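Local coordinates for protein putative alkaline phosphatase (Pseudomonas fluorescens, PDB 4F19) that probably binds phosphate as the solute-binding component of an ABC-type phosphate importer, and here holds the phosphate analogue hydrogen arsenate, at residues A[138-143]-A[186-191]; A[146-151]-A[205-210]; A[8-13]-A[61-66]; A[110-115]-A[161-166]. All coordinates share one frame; numbering follows the deposited sequence.

Contact 1: residues A[138-143]-A[186-191]; sequences VVVYRS and VAATGS. With 8AR (hydrogen arsenate), chain B.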
loop_
_atom_site.group_PDB
_atom_site.type_symbol
_atom_site.label_atom_id
_atom_site.label_comp_id
_atom_site.label_asym_id
_atom_site.label_seq_id
_atom_site.Cartn_x
_atom_site.Cartn_y
_atom_site.Cartn_z
ATOM N N VAL A 138 -13.337 0.719 20.458
ATOM C CA VAL A 138 -13.221 -0.629 19.856
ATOM C C VAL A 138 -12.326 -0.471 18.585
ATOM O O VAL A 138 -12.662 0.296 17.707
ATOM C CB VAL A 138 -14.574 -1.247 19.566
ATOM C CG1 VAL A 138 -14.482 -2.463 18.676
ATOM C CG2 VAL A 138 -15.247 -1.650 20.889
ATOM N N VAL A 139 -11.246 -1.221 18.555
ATOM C CA VAL A 139 -10.327 -1.209 17.424
ATOM C C VAL A 139 -10.797 -2.231 16.390
ATOM O O VAL A 139 -11.038 -3.390 16.733
ATOM C CB VAL A 139 -8.887 -1.521 17.890
ATOM C CG1 VAL A 139 -7.963 -1.766 16.716
ATOM C CG2 VAL A 139 -8.388 -0.388 18.763
ATOM N N VAL A 140 -10.891 -1.785 15.128
ATOM C CA VAL A 140 -11.165 -2.672 14.009
ATOM C C VAL A 140 -9.828 -2.844 13.246
ATOM O O VAL A 140 -9.112 -1.872 13.033
ATOM C CB VAL A 140 -12.244 -2.116 13.087
ATOM C CG1 VAL A 140 -12.590 -3.114 11.981
ATOM C CG2 VAL A 140 -13.521 -1.794 13.902
ATOM N N TYR A 141 -9.524 -4.073 12.854
ATOM C CA TYR A 141 -8.275 -4.364 12.162
ATOM C C TYR A 141 -8.511 -5.370 11.077
ATOM O O TYR A 141 -9.541 -6.000 10.996
ATOM C CB TYR A 141 -7.179 -4.826 13.140
ATOM C CG TYR A 141 -7.438 -6.170 13.713
ATOM C CD1 TYR A 141 -6.879 -7.305 13.159
ATOM C CD2 TYR A 141 -8.317 -6.358 14.782
ATOM C CE1 TYR A 141 -7.135 -8.587 13.623
ATOM C CE2 TYR A 141 -8.595 -7.614 15.261
ATOM C CZ TYR A 141 -8.015 -8.729 14.668
ATOM O OH TYR A 141 -8.322 -9.980 15.131
ATOM N N ARG A 142 -7.506 -5.510 10.180
ATOM C CA ARG A 142 -7.591 -6.448 9.073
ATOM C C ARG A 142 -7.266 -7.841 9.479
ATOM O O ARG A 142 -6.218 -8.142 10.016
ATOM C CB ARG A 142 -6.662 -5.970 7.928
ATOM C CG ARG A 142 -7.125 -4.720 7.250
ATOM C CD ARG A 142 -8.286 -4.948 6.302
ATOM N NE ARG A 142 -7.904 -5.717 5.141
ATOM C CZ ARG A 142 -7.234 -5.198 4.096
ATOM N NH1 ARG A 142 -7.006 -3.891 4.012
ATOM N NH2 ARG A 142 -6.795 -6.034 3.151
ATOM N N SER A 143 -8.222 -8.755 9.138
ATOM C CA SER A 143 -8.127 -10.161 9.442
ATOM C C SER A 143 -7.034 -10.872 8.684
ATOM O O SER A 143 -6.518 -11.928 9.142
ATOM C CB SER A 143 -9.502 -10.870 9.112
ATOM O OG SER A 143 -9.719 -10.916 7.849
ATOM N N VAL A 186 -12.145 -5.997 16.794
ATOM C CA VAL A 186 -12.965 -6.639 15.782
ATOM C C VAL A 186 -12.137 -6.776 14.488
ATOM O O VAL A 186 -11.576 -5.789 13.986
ATOM C CB VAL A 186 -14.210 -5.702 15.474
ATOM C CG1 VAL A 186 -15.023 -6.211 14.279
ATOM C CG2 VAL A 186 -15.077 -5.625 16.697
ATOM N N ALA A 187 -12.105 -7.973 13.946
ATOM C CA ALA A 187 -11.434 -8.264 12.691
ATOM C C ALA A 187 -12.403 -8.118 11.537
ATOM O O ALA A 187 -13.581 -8.532 11.643
ATOM C CB ALA A 187 -10.875 -9.652 12.687
ATOM N N ALA A 188 -11.945 -7.637 10.395
ATOM C CA ALA A 188 -12.733 -7.608 9.177
ATOM C C ALA A 188 -11.789 -7.753 7.983
ATOM O O ALA A 188 -10.569 -7.596 8.116
ATOM C CB ALA A 188 -13.595 -6.351 9.078
ATOM N N THR A 189 -12.369 -8.013 6.823
ATOM C CA THR A 189 -11.607 -8.392 5.627
ATOM C C THR A 189 -11.788 -7.378 4.544
ATOM O O THR A 189 -12.916 -7.012 4.187
ATOM C CB THR A 189 -12.094 -9.807 5.184
ATOM O OG1 THR A 189 -12.043 -10.674 6.287
ATOM C CG2 THR A 189 -11.353 -10.327 4.011
ATOM N N GLY A 190 -10.663 -6.926 3.940
ATOM C CA GLY A 190 -10.640 -5.925 2.941
ATOM C C GLY A 190 -10.778 -4.523 3.498
ATOM O O GLY A 190 -11.325 -4.294 4.575
ATOM N N SER A 191 -10.345 -3.527 2.694
ATOM C CA SER A 191 -10.563 -2.118 3.097
ATOM C C SER A 191 -12.061 -1.849 3.323
ATOM O O SER A 191 -12.453 -1.253 4.313
ATOM C CB SER A 191 -10.032 -1.191 2.021
ATOM O OG SER A 191 -8.608 -1.200 1.919
HETATM AS AS 8AR B . -4.388 -4.202 1.259
HETATM O O1 8AR B . -3.220 -5.347 1.132
HETATM O O2 8AR B . -4.018 -2.937 0.190
HETATM O O3 8AR B . -5.854 -4.784 0.804
HETATM O O4 8AR B . -4.449 -3.580 2.800
#

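Contact 2: residues A[146-151]-A[205-210]; sequences SGTTEL and ITYMSP. With 8AR (hydrogen arsenate), chain B.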
loop_
_atom_site.group_PDB
_atom_site.type_symbol
_atom_site.label_atom_id
_atom_site.label_comp_id
_atom_site.label_asym_id
_atom_site.label_seq_id
_atom_site.Cartn_x
_atom_site.Cartn_y
_atom_site.Cartn_z
ATOM N N SER A 146 -2.309 -8.008 4.863
ATOM C CA SER A 146 -2.646 -6.720 4.358
ATOM C C SER A 146 -1.416 -5.801 4.231
ATOM O O SER A 146 -0.641 -5.654 5.188
ATOM C CB SER A 146 -3.674 -6.075 5.324
ATOM O OG SER A 146 -3.802 -4.682 5.158
ATOM N N GLY A 147 -1.317 -5.165 3.085
ATOM C CA GLY A 147 -0.298 -4.132 2.893
ATOM C C GLY A 147 -0.587 -2.855 3.644
ATOM O O GLY A 147 0.329 -2.156 4.063
ATOM N N THR A 148 -1.883 -2.529 3.853
ATOM C CA THR A 148 -2.197 -1.389 4.716
ATOM C C THR A 148 -1.661 -1.684 6.111
ATOM O O THR A 148 -1.075 -0.796 6.768
ATOM C CB THR A 148 -3.711 -1.115 4.740
ATOM O OG1 THR A 148 -4.238 -0.999 3.431
ATOM C CG2 THR A 148 -3.946 0.235 5.421
ATOM N N THR A 149 -1.867 -2.909 6.603
ATOM C CA THR A 149 -1.286 -3.295 7.877
ATOM C C THR A 149 0.234 -3.114 7.865
ATOM O O THR A 149 0.821 -2.623 8.837
ATOM C CB THR A 149 -1.624 -4.718 8.265
ATOM O OG1 THR A 149 -3.043 -4.817 8.429
ATOM C CG2 THR A 149 -0.897 -5.147 9.533
ATOM N N GLU A 150 0.915 -3.541 6.796
ATOM C CA GLU A 150 2.359 -3.393 6.750
ATOM C C GLU A 150 2.755 -1.896 6.825
ATOM O O GLU A 150 3.633 -1.527 7.596
ATOM C CB GLU A 150 2.939 -4.073 5.525
ATOM C CG GLU A 150 4.473 -4.066 5.514
ATOM C CD GLU A 150 5.050 -4.901 4.389
ATOM O OE1 GLU A 150 4.820 -6.143 4.413
ATOM O OE2 GLU A 150 5.730 -4.347 3.483
ATOM N N LEU A 151 2.111 -1.050 6.018
ATOM C CA LEU A 151 2.451 0.375 6.047
ATOM C C LEU A 151 2.228 0.969 7.438
ATOM O O LEU A 151 3.014 1.821 7.890
ATOM C CB LEU A 151 1.617 1.127 5.001
ATOM C CG LEU A 151 1.940 0.851 3.545
ATOM C CD1 LEU A 151 1.028 1.593 2.635
ATOM C CD2 LEU A 151 3.410 1.135 3.205
ATOM N N ILE A 205 -12.603 2.528 15.724
ATOM C CA ILE A 205 -11.481 3.240 15.089
ATOM C C ILE A 205 -10.649 2.226 14.312
ATOM O O ILE A 205 -10.563 1.065 14.700
ATOM C CB ILE A 205 -10.623 3.985 16.166
ATOM C CG1 ILE A 205 -9.592 4.912 15.504
ATOM C CG2 ILE A 205 -9.981 3.037 17.127
ATOM C CD1 ILE A 205 -9.079 5.993 16.488
ATOM N N THR A 206 -10.001 2.677 13.235
ATOM C CA THR A 206 -9.152 1.776 12.441
ATOM C C THR A 206 -8.077 2.595 11.701
ATOM O O THR A 206 -7.980 3.801 11.854
ATOM C CB THR A 206 -10.007 0.968 11.462
ATOM O OG1 THR A 206 -9.275 -0.135 10.962
ATOM C CG2 THR A 206 -10.566 1.778 10.347
ATOM N N TYR A 207 -7.315 1.880 10.904
ATOM C CA TYR A 207 -6.335 2.397 9.952
ATOM C C TYR A 207 -6.787 2.050 8.549
ATOM O O TYR A 207 -7.375 0.977 8.359
ATOM C CB TYR A 207 -4.931 1.857 10.283
ATOM C CG TYR A 207 -4.851 0.355 10.276
ATOM C CD1 TYR A 207 -4.452 -0.328 9.161
ATOM C CD2 TYR A 207 -5.210 -0.394 11.410
ATOM C CE1 TYR A 207 -4.432 -1.720 9.121
ATOM C CE2 TYR A 207 -5.183 -1.789 11.394
ATOM C CZ TYR A 207 -4.806 -2.443 10.245
ATOM O OH TYR A 207 -4.809 -3.812 10.233
ATOM N N MET A 208 -6.523 2.900 7.559
ATOM C CA MET A 208 -7.253 2.743 6.304
ATOM C C MET A 208 -6.606 3.518 5.149
ATOM O O MET A 208 -6.136 4.642 5.295
ATOM C CB MET A 208 -8.695 3.287 6.506
ATOM C CG MET A 208 -9.650 3.120 5.340
ATOM S SD MET A 208 -9.844 1.433 4.750
ATOM C CE MET A 208 -10.307 0.595 6.282
ATOM N N SER A 209 -6.745 2.918 3.965
ATOM C CA SER A 209 -6.483 3.616 2.713
ATOM C C SER A 209 -7.167 4.985 2.708
ATOM O O SER A 209 -8.386 5.052 3.005
ATOM C CB SER A 209 -7.099 2.810 1.560
ATOM O OG SER A 209 -7.048 3.566 0.385
ATOM N N PRO A 210 -6.504 6.057 2.289
ATOM C CA PRO A 210 -7.191 7.353 2.254
ATOM C C PRO A 210 -8.278 7.407 1.224
ATOM O O PRO A 210 -9.177 8.262 1.325
ATOM C CB PRO A 210 -6.036 8.340 1.975
ATOM C CG PRO A 210 -5.034 7.511 1.187
ATOM C CD PRO A 210 -5.091 6.141 1.854
HETATM AS AS 8AR B . -4.388 -4.202 1.259
HETATM O O1 8AR B . -3.220 -5.347 1.132
HETATM O O2 8AR B . -4.018 -2.937 0.190
HETATM O O3 8AR B . -5.854 -4.784 0.804
HETATM O O4 8AR B . -4.449 -3.580 2.800
HETATM O O HOH W 1 -6.836 0.044 3.664
#

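Contact 3: residues A[8-13]-A[61-66]; sequences ATLPQA and GSDSKL. With 8AR (hydrogen arsenate), chain B.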
loop_
_atom_site.group_PDB
_atom_site.type_symbol
_atom_site.label_atom_id
_atom_site.label_comp_id
_atom_site.label_asym_id
_atom_site.label_seq_id
_atom_site.Cartn_x
_atom_site.Cartn_y
_atom_site.Cartn_z
ATOM N N ALA A 8 -3.826 -5.894 -3.622
ATOM C CA ALA A 8 -4.095 -4.824 -2.664
ATOM C C ALA A 8 -5.430 -4.153 -2.935
ATOM O O ALA A 8 -5.717 -3.691 -4.039
ATOM C CB ALA A 8 -3.001 -3.791 -2.793
ATOM N N THR A 9 -6.228 -4.008 -1.852
ATOM C CA THR A 9 -7.428 -3.225 -1.902
ATOM C C THR A 9 -7.196 -1.702 -1.698
ATOM O O THR A 9 -8.008 -0.919 -2.164
ATOM C CB THR A 9 -8.521 -3.723 -0.895
ATOM O OG1 THR A 9 -8.152 -3.471 0.452
ATOM C CG2 THR A 9 -8.813 -5.207 -1.111
ATOM N N LEU A 10 -6.117 -1.332 -1.020
ATOM C CA LEU A 10 -5.886 0.092 -0.770
ATOM C C LEU A 10 -6.003 0.922 -2.048
ATOM O O LEU A 10 -6.664 1.984 -1.995
ATOM C CB LEU A 10 -4.543 0.265 -0.005
ATOM C CG LEU A 10 -4.012 1.700 0.136
ATOM C CD1 LEU A 10 -3.205 1.829 1.406
ATOM C CD2 LEU A 10 -3.148 2.102 -1.065
ATOM N N PRO A 11 -5.422 0.498 -3.189
ATOM C CA PRO A 11 -5.476 1.264 -4.435
ATOM C C PRO A 11 -6.509 0.715 -5.441
ATOM O O PRO A 11 -6.473 1.111 -6.609
ATOM C CB PRO A 11 -4.069 1.053 -5.022
ATOM C CG PRO A 11 -3.773 -0.379 -4.672
ATOM C CD PRO A 11 -4.405 -0.565 -3.294
ATOM N N GLN A 12 -7.410 -0.154 -5.018
ATOM C CA GLN A 12 -8.224 -0.800 -6.041
ATOM C C GLN A 12 -9.117 0.167 -6.786
ATOM O O GLN A 12 -9.364 -0.033 -7.962
ATOM C CB GLN A 12 -9.091 -1.951 -5.454
ATOM C CG GLN A 12 -10.245 -1.404 -4.584
ATOM C CD GLN A 12 -11.016 -2.502 -3.949
ATOM O OE1 GLN A 12 -10.505 -3.598 -3.628
ATOM N NE2 GLN A 12 -12.358 -2.291 -3.872
ATOM N N ALA A 13 -9.631 1.243 -6.123
ATOM C CA ALA A 13 -10.479 2.176 -6.845
ATOM C C ALA A 13 -9.689 2.983 -7.853
ATOM O O ALA A 13 -10.247 3.404 -8.884
ATOM C CB ALA A 13 -11.228 3.072 -5.854
ATOM N N GLY A 61 -1.110 -5.901 -7.583
ATOM C CA GLY A 61 -0.902 -4.745 -6.726
ATOM C C GLY A 61 -0.613 -5.209 -5.323
ATOM O O GLY A 61 -1.261 -6.132 -4.805
ATOM N N SER A 62 0.361 -4.560 -4.647
ATOM C CA SER A 62 0.687 -4.909 -3.293
ATOM C C SER A 62 1.227 -3.682 -2.573
ATOM O O SER A 62 2.087 -3.000 -3.121
ATOM C CB SER A 62 1.733 -6.017 -3.229
ATOM O OG SER A 62 1.930 -6.398 -1.894
ATOM N N ASP A 63 0.771 -3.476 -1.325
ATOM C CA ASP A 63 1.447 -2.515 -0.442
ATOM C C ASP A 63 2.287 -3.210 0.619
ATOM O O ASP A 63 2.756 -2.568 1.549
ATOM C CB ASP A 63 0.476 -1.450 0.137
ATOM C CG ASP A 63 -0.976 -1.686 -0.223
ATOM O OD1 ASP A 63 -1.574 -2.514 0.499
ATOM O OD2 ASP A 63 -1.492 -1.085 -1.179
ATOM N N SER A 64 2.453 -4.526 0.469
ATOM C CA SER A 64 3.409 -5.312 1.214
ATOM C C SER A 64 4.594 -5.660 0.333
ATOM O O SER A 64 4.413 -6.207 -0.780
ATOM C CB SER A 64 2.766 -6.610 1.700
ATOM O OG SER A 64 3.682 -7.532 2.211
ATOM N N LYS A 65 5.801 -5.384 0.776
ATOM C CA LYS A 65 6.979 -5.729 -0.036
ATOM C C LYS A 65 7.107 -7.237 -0.147
ATOM O O LYS A 65 6.785 -8.000 0.770
ATOM C CB LYS A 65 8.242 -5.146 0.579
ATOM C CG LYS A 65 8.383 -3.708 0.415
ATOM C CD LYS A 65 9.723 -3.109 0.687
ATOM C CE LYS A 65 10.802 -3.589 0.014
ATOM N NZ LYS A 65 12.107 -2.608 0.105
ATOM N N LEU A 66 7.687 -7.678 -1.257
ATOM C CA LEU A 66 8.083 -9.080 -1.371
ATOM C C LEU A 66 9.170 -9.418 -0.324
ATOM O O LEU A 66 10.142 -8.676 -0.212
ATOM C CB LEU A 66 8.592 -9.334 -2.789
ATOM C CG LEU A 66 7.481 -9.345 -3.845
ATOM C CD1 LEU A 66 8.033 -9.062 -5.232
ATOM C CD2 LEU A 66 6.745 -10.673 -3.831
HETATM AS AS 8AR B . -4.388 -4.202 1.259
HETATM O O1 8AR B . -3.220 -5.347 1.132
HETATM O O2 8AR B . -4.018 -2.937 0.190
HETATM O O3 8AR B . -5.854 -4.784 0.804
HETATM O O4 8AR B . -4.449 -3.580 2.800
#

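Contact 4: residues A[110-115]-A[161-166]; sequences SVQELC and NAETGN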
loop_
_atom_site.group_PDB
_atom_site.type_symbol
_atom_site.label_atom_id
_atom_site.label_comp_id
_atom_site.label_asym_id
_atom_site.label_seq_id
_atom_site.Cartn_x
_atom_site.Cartn_y
_atom_site.Cartn_z
ATOM N N SER A 110 -2.194 12.643 19.317
ATOM C CA SER A 110 -0.748 12.638 19.379
ATOM C C SER A 110 -0.250 11.258 18.880
ATOM O O SER A 110 -0.984 10.272 18.896
ATOM C CB SER A 110 -0.248 12.899 20.777
ATOM O OG SER A 110 -0.546 11.799 21.599
ATOM N N VAL A 111 1.013 11.196 18.458
ATOM C CA VAL A 111 1.548 9.901 18.085
ATOM C C VAL A 111 1.502 8.943 19.241
ATOM O O VAL A 111 1.172 7.765 19.058
ATOM C CB VAL A 111 2.982 10.105 17.468
ATOM C CG1 VAL A 111 3.662 8.759 17.296
ATOM C CG2 VAL A 111 2.920 10.855 16.154
ATOM N N GLN A 112 1.806 9.381 20.461
ATOM C CA GLN A 112 1.759 8.466 21.576
ATOM C C GLN A 112 0.316 8.021 21.895
ATOM O O GLN A 112 0.124 6.856 22.263
ATOM C CB GLN A 112 2.430 9.071 22.814
ATOM C CG GLN A 112 3.950 9.154 22.639
ATOM C CD GLN A 112 4.571 7.853 22.234
ATOM O OE1 GLN A 112 4.396 6.858 22.952
ATOM N NE2 GLN A 112 5.280 7.813 21.112
ATOM N N GLU A 113 -0.688 8.880 21.677
ATOM C CA GLU A 113 -2.067 8.414 21.829
ATOM C C GLU A 113 -2.423 7.363 20.780
ATOM O O GLU A 113 -3.100 6.380 21.080
ATOM C CB GLU A 113 -3.068 9.558 21.741
ATOM C CG GLU A 113 -3.119 10.413 22.991
ATOM C CD GLU A 113 -3.869 11.722 22.809
ATOM O OE1 GLU A 113 -4.259 12.304 23.859
ATOM O OE2 GLU A 113 -4.101 12.140 21.671
ATOM N N LEU A 114 -1.986 7.583 19.531
ATOM C CA LEU A 114 -2.214 6.578 18.492
ATOM C C LEU A 114 -1.633 5.225 18.920
ATOM O O LEU A 114 -2.285 4.176 18.805
ATOM C CB LEU A 114 -1.586 7.085 17.175
ATOM C CG LEU A 114 -1.672 6.122 15.982
ATOM C CD1 LEU A 114 -3.017 6.089 15.402
ATOM C CD2 LEU A 114 -0.517 6.388 15.013
ATOM N N CYS A 115 -0.396 5.261 19.377
ATOM C CA CYS A 115 0.267 4.064 19.880
ATOM C C CYS A 115 -0.579 3.381 20.979
ATOM O O CYS A 115 -0.755 2.161 20.983
ATOM C CB CYS A 115 1.657 4.435 20.441
ATOM S SG CYS A 115 2.820 4.982 19.178
ATOM N N ASN A 161 7.491 3.506 21.297
ATOM C CA ASN A 161 8.575 3.022 22.142
ATOM C C ASN A 161 8.296 3.022 23.607
ATOM O O ASN A 161 9.174 2.772 24.409
ATOM C CB ASN A 161 9.829 3.869 21.907
ATOM C CG ASN A 161 9.647 5.255 22.371
ATOM O OD1 ASN A 161 8.537 5.857 22.408
ATOM N ND2 ASN A 161 10.764 5.821 22.886
ATOM N N ALA A 162 7.034 3.260 24.000
ATOM C CA ALA A 162 6.619 3.431 25.417
ATOM C C ALA A 162 5.419 2.568 25.772
ATOM O O ALA A 162 4.654 2.897 26.691
ATOM C CB ALA A 162 6.462 4.905 25.710
ATOM N N GLU A 163 5.255 1.473 25.127
ATOM C CA GLU A 163 4.188 0.513 25.453
ATOM C C GLU A 163 4.715 -0.610 26.308
ATOM O O GLU A 163 5.921 -0.778 26.437
ATOM C CB GLU A 163 3.547 -0.042 24.173
ATOM C CG GLU A 163 3.051 1.009 23.196
ATOM C CD GLU A 163 2.049 1.957 23.808
ATOM O OE1 GLU A 163 2.162 3.182 23.501
ATOM O OE2 GLU A 163 1.132 1.525 24.567
ATOM N N THR A 164 3.795 -1.456 26.813
ATOM C CA THR A 164 4.129 -2.763 27.486
ATOM C C THR A 164 4.172 -3.819 26.375
ATOM O O THR A 164 3.305 -4.700 26.275
ATOM C CB THR A 164 3.083 -3.165 28.505
ATOM O OG1 THR A 164 1.820 -3.369 27.854
ATOM C CG2 THR A 164 2.911 -2.127 29.578
ATOM N N GLY A 165 5.229 -3.738 25.633
ATOM C CA GLY A 165 5.446 -4.565 24.481
ATOM C C GLY A 165 5.822 -3.687 23.305
ATOM O O GLY A 165 5.930 -2.464 23.411
ATOM N N ASN A 166 6.032 -4.315 22.171
ATOM C CA ASN A 166 6.488 -3.674 20.925
ATOM C C ASN A 166 5.632 -4.109 19.748
ATOM O O ASN A 166 5.170 -5.250 19.735
ATOM C CB ASN A 166 7.971 -3.971 20.661
ATOM C CG ASN A 166 8.840 -3.250 21.736
ATOM O OD1 ASN A 166 9.245 -3.822 22.580
ATOM N ND2 ASN A 166 9.041 -1.957 21.613
HETATM O O HOH W 2 4.634 4.130 22.636
#

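Contact 1: residues A[138-143]-A[186-191]
With CG anti to its carbonyl carbon (chi1 -69°) and two further bends at chi2 and chi3, the Arg142 side chain curls back so that one guanidinium face lies against the backbone of Gly190 and Ser191. Strands 138-142 and 186-188 are parallel neighbours in the lobe's mixed sheet, with helix 147-159 between them in sequence: a beta-alpha-beta crossover of the periplasmic binding protein fold. Val139 O accepts from Val186 N (2.8 Å), Val186 O from Tyr141 N, and Tyr141 O from Ala188 N (3.0 Å). Beyond the last pair Ser143 N extends the series to Ala188 O (2.8 Å). Val138 CG1 packs on Val186 CG2, while the Tyr141 ring lays one face over Ala187 CA and its CZ touches Ala187 CB at 3.6 Å. At the guanidinium edge, Arg142 NH2 gives arsenate O3 a fairly straight bond (2.8 Å, 163°), and NH2 also forms a salt bridge with Glu144. A leucine at Arg142 would probably leave arsenate O3 and the Glu144 carboxylate without this positive partner. Glu144 OE2 in addition takes the N-H of Gly190, whose N stands beside Arg142 NE, two donors 3.2 Å apart.

Contact 2: residues A[146-151]-A[205-210]
Thr148, whose methyl CG2 meets the edge of the Tyr207 ring 3.8 Å from CD1, turns its other branch to the ligand and donates from OG1 to arsenate O4 (2.7 Å). CG2 stands anti to the backbone N (chi1 of OG1 -52°), which leaves OG1 beside that nitrogen, and Thr148 N reaches the same O4. Ser146 OG also donates to O4, and Gly147 N donates to arsenate O1 (2.7 Å). This is anion binding at a helix N terminus: Ser146 is the N-cap of helix 147-159, its OG accepting from Thr149 N in a nearly straight bond (3.0 Å, 170°) while it donates to the arsenate, and the helix dipole would probably add to the attraction. In the second shell, Thr149 OG1 and Tyr207 OH are hydrogen-bonded at 2.7 Å, and Tyr207 OH also meets Arg142 N in the adjoining strand. A phenylalanine in place of Tyr207 would probably leave Thr149 OG1 and Arg142 N without this common partner. Phe152 stacks on the tyrosine ring. A water donates to Thr148 OG1 (2.8 Å) and accepts from Ser209 N (2.9 Å), bridging helix and loop; Ser209 OG turns to Leu10 O.

Contact 3: residues A[8-13]-A[61-66]
Arsenate O2 sits between Leu10 and Asp63, side chains that also touch each other through Leu10 CB and Asp63 OD2. Leu10 N donates to O2 (2.9 Å, 165°), and Asp63 OD1 approaches the same O2 to 2.5 Å, a separation of two oxygens at which a proton probably lies on one of the acid groups. Asp63 reaches this place with CG almost eclipsing its backbone N (chi1 5°), a strained torsion. Its other oxygen, OD2, is bordered by Ala8 CB at 3.5 Å and Pro11 CD at 3.6 Å, and is satisfied by Thr294 OG1 of the neighbouring antiparallel strand 291-299. In the binding-protein fold such ligand loops leave the C-terminal ends of parallel strands; here strands 5-7 and 59-62 lie side by side, and the bond from Ala8 N to Gly61 O (2.8 Å) ties the residue just after strand 5-7 to Gly61 within strand 59-62, the donor standing above the carbonyl plane. Just past it a type I turn runs from Thr9 to Gln12. It presents Thr9 N and Thr9 OG1 together to arsenate O3, the hydroxyl at 2.7 Å. On the other segment Ser62 OG donates in the carbonyl plane to Ser64 O, on a lone pair, at 2.7 Å.

Contact 4: residues A[110-115]-A[161-166]
The amide planes of Gln112 and Asn161 stand 77° apart, and the two side chains cross at about a right angle, with Gln112 NE2 and Asn161 OD1 approaching only to 4.0 Å. No hydrogen bond runs directly between the segments; a water does the joining. It donates to Gln112 OE1 (2.8 Å) and to Glu163 OE1 (2.8 Å), and it accepts from Ala162 N at 2.9 Å, so three groups from the two segments fix its place. Gln112 is bent at chi2 (-52°), which brings its amide round toward loop 161-166; NE2 donates to Lys159 O at the end of helix 147-159. Glu163, likewise bent at chi2, lays its carboxylate alongside the end of segment 110-115: OE1 comes to 3.3 Å from Cys115 CB. Its second oxygen, OE2, is held by Ser119 OG and by a salt bridge to Arg121 NE, which would limit how far the carboxylate can turn. At the other end of the segment the helix start is closed by its own side chains, Glu113 N donating to Ser110 OG (2.9 Å) and Ser110 N to Glu113 OE2 (3.1 Å), the latter from above the carboxylate plane. The whole is a water-bridged surface contact between loop 161-166 and helix 111-119, a helix begun by a capping box and tied to the chain just before that loop by the Cys115-Cys160 disulfide.

From the N terminus, contact 3 closes first, joining the ends of the neighbouring parallel strands 5-7 and 59-62 and what follows them, before any other contact opens. The remaining three open in the order 4, 1, 2 and close in the same order, so each crosses the other two and none nests. Contact 1 joins parallel strands, contact 2 sets helix 147-159 against the loop after strand 204-205, and contact 4 fastens helix 111-119 to the loop following helix 147-159. Contacts 1, 2 and 3 converge on the arsenate and touch one another: Ser191 OG meets Thr9 OG1, Glu150 meets Ser64, and Val140 meets Thr206. Contact 4 lies apart, its nearest atoms about 6 Å from those of contact 2.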